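PDB 3CZP: Polyphosphate:AMP phosphotransferase from Pseudomonas aeruginosa PAO1, which transfers a phosphate from inorganic polyphosphate to AMP to make ADP, and less efficiently converts GMP to GDP, with magnesium as cofactor. Local coordinates for residues Lys20-Ile23 against Glu24-Ala28. Numbering follows the deposited sequence.
With GOL (glycerol), chain H; GOL (glycerol), chain I.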
loop_
_atom_site.group_PDB
_atom_site.type_symbol
_atom_site.label_atom_id
_atom_site.label_comp_id
_atom_site.label_asym_id
_atom_site.label_seq_id
_atom_site.Cartn_x
_atom_site.Cartn_y
_atom_site.Cartn_z
ATOM N N LYS A 20 18.967 31.223 21.834
ATOM C CA LYS A 20 20.095 30.420 22.319
ATOM C C LYS A 20 19.757 28.899 22.448
ATOM O O LYS A 20 20.494 28.019 21.985
ATOM C CB LYS A 20 20.561 30.963 23.659
ATOM C CG LYS A 20 21.636 30.140 24.301
ATOM C CD LYS A 20 22.329 30.814 25.428
ATOM C CE LYS A 20 22.859 29.757 26.398
ATOM N NZ LYS A 20 23.655 30.344 27.503
ATOM N N ALA A 21 18.652 28.608 23.101
ATOM C CA ALA A 21 18.232 27.220 23.319
ATOM C C ALA A 21 17.941 26.481 21.981
ATOM O O ALA A 21 18.327 25.306 21.782
ATOM C CB ALA A 21 17.046 27.199 24.248
ATOM N N VAL A 22 17.268 27.175 21.075
ATOM C CA VAL A 22 16.940 26.602 19.780
ATOM C C VAL A 22 18.152 26.164 18.962
ATOM O O VAL A 22 18.050 25.194 18.258
ATOM C CB VAL A 22 16.068 27.567 18.932
ATOM C CG1 VAL A 22 15.947 27.101 17.497
ATOM C CG2 VAL A 22 14.760 27.676 19.563
ATOM N N ILE A 23 19.269 26.873 19.041
ATOM C CA ILE A 23 20.443 26.532 18.259
ATOM C C ILE A 23 20.900 25.152 18.649
ATOM O O ILE A 23 21.159 24.322 17.795
ATOM C CB ILE A 23 21.643 27.550 18.466
ATOM C CG1 ILE A 23 21.291 28.943 17.949
ATOM C CG2 ILE A 23 22.935 27.056 17.767
ATOM C CD1 ILE A 23 22.337 30.004 18.335
ATOM N N GLU A 24 20.942 24.913 19.957
ATOM C CA GLU A 24 21.367 23.634 20.513
ATOM C C GLU A 24 20.312 22.554 20.239
ATOM O O GLU A 24 20.675 21.465 19.847
ATOM C CB GLU A 24 21.576 23.814 22.010
ATOM C CG GLU A 24 22.202 22.691 22.818
ATOM C CD GLU A 24 22.510 23.205 24.269
ATOM O OE1 GLU A 24 21.542 23.484 25.018
ATOM O OE2 GLU A 24 23.709 23.393 24.631
ATOM N N LEU A 25 19.043 22.897 20.445
ATOM C CA LEU A 25 17.928 21.982 20.404
ATOM C C LEU A 25 17.804 21.432 19.016
ATOM O O LEU A 25 17.607 20.256 18.861
ATOM C CB LEU A 25 16.596 22.660 20.797
ATOM C CG LEU A 25 15.298 21.795 20.718
ATOM C CD1 LEU A 25 15.407 20.549 21.556
ATOM C CD2 LEU A 25 14.105 22.593 21.165
ATOM N N ARG A 26 17.888 22.287 18.003
ATOM C CA ARG A 26 17.711 21.821 16.640
ATOM C C ARG A 26 18.864 20.901 16.205
ATOM O O ARG A 26 18.646 19.841 15.579
ATOM C CB ARG A 26 17.393 22.982 15.680
ATOM C CG ARG A 26 18.461 23.871 15.321
ATOM C CD ARG A 26 17.881 25.151 14.627
ATOM N NE ARG A 26 17.281 24.942 13.322
ATOM C CZ ARG A 26 16.727 25.906 12.606
ATOM N NH1 ARG A 26 16.221 25.621 11.441
ATOM N NH2 ARG A 26 16.719 27.169 13.021
ATOM N N GLU A 27 20.077 21.205 16.629
ATOM C CA GLU A 27 21.170 20.299 16.327
ATOM C C GLU A 27 20.971 18.912 17.027
ATOM O O GLU A 27 21.129 17.879 16.390
ATOM C CB GLU A 27 22.514 20.931 16.657
ATOM C CG GLU A 27 23.512 20.706 15.580
ATOM C CD GLU A 27 23.198 21.424 14.206
ATOM O OE1 GLU A 27 23.676 20.870 13.204
ATOM O OE2 GLU A 27 22.529 22.513 14.110
ATOM N N ALA A 28 20.613 18.912 18.315
ATOM C CA ALA A 28 20.333 17.701 19.071
ATOM C C ALA A 28 19.133 16.938 18.477
ATOM O O ALA A 28 19.186 15.722 18.392
ATOM C CB ALA A 28 20.074 17.995 20.572
HETATM C C1 GOL H . 20.891 25.794 14.671
HETATM O O1 GOL H . 22.043 25.199 15.245
HETATM C C2 GOL H . 20.847 27.336 14.684
HETATM O O2 GOL H . 21.865 27.843 13.868
HETATM C C3 GOL H . 19.544 28.012 14.208
HETATM O O3 GOL H . 18.563 28.397 15.191
HETATM C C1 GOL I . 18.327 23.209 25.151
HETATM O O1 GOL I . 18.794 23.690 23.893
HETATM C C2 GOL I . 16.941 22.541 25.000
HETATM O O2 GOL I . 16.075 23.573 25.343
HETATM C C3 GOL I . 16.552 21.279 25.833
HETATM O O3 GOL I . 17.413 20.168 25.787
#
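The flat guanidinium group of Arg26, whose aliphatic stem meets Val22 one helical turn back (CD 4.0 Å from Val22 CG1), has hydroxyl O3 of a glycerol (chain H) at its edge, near its plane and 3.1 Å from Arg26 NH2; NH1 is hydrogen-bonded to the carbonyl oxygen of Glu65. A chi1 of 74° tucks Arg26 CG in against both main-chain branches, close to Val22 O. The carboxylate of Glu27 has a different partner at each oxygen: OE1 forms a salt bridge with Arg432 of the second subunit, and OE2 lies 3.0 Å from glycerol O1, which is also 2.8 Å from Ile23 O. A second glycerol (chain I) makes a similar bridge with a shorter spacing, three residues instead of four, its O1 lying 2.7 Å from Ala21 O and 3.0 Å from OE1 of the extended Glu24. The backbone evidence is that of an alpha-helix: Leu25 N donates to Ala21 O at 2.8 Å, and Arg26 N to Val22 O with an N-H...O angle of 166°, whereas the bond from Glu27 N to Ile23 O, at 3.5 Å, is weak. Val22 and Leu25 are buried against Leu223 of helix 218-238 and Trp66 of helix 56-66, packing this turn of helix 15-39 against two other helices of the first PPK2 domain. Chemically, Ala21 O and Ile23 O, already acceptors within the helix, each lie within hydrogen-bonding distance of a hydroxyl whose single proton could go to the carbonyl or the neighbouring carboxylate; the glycerols are probably from the crystallisation liquor. The Glu27 salt bridge links the first PPK2 region of one subunit to the second of the other, consistent with the first domain's suggested part in dimerization.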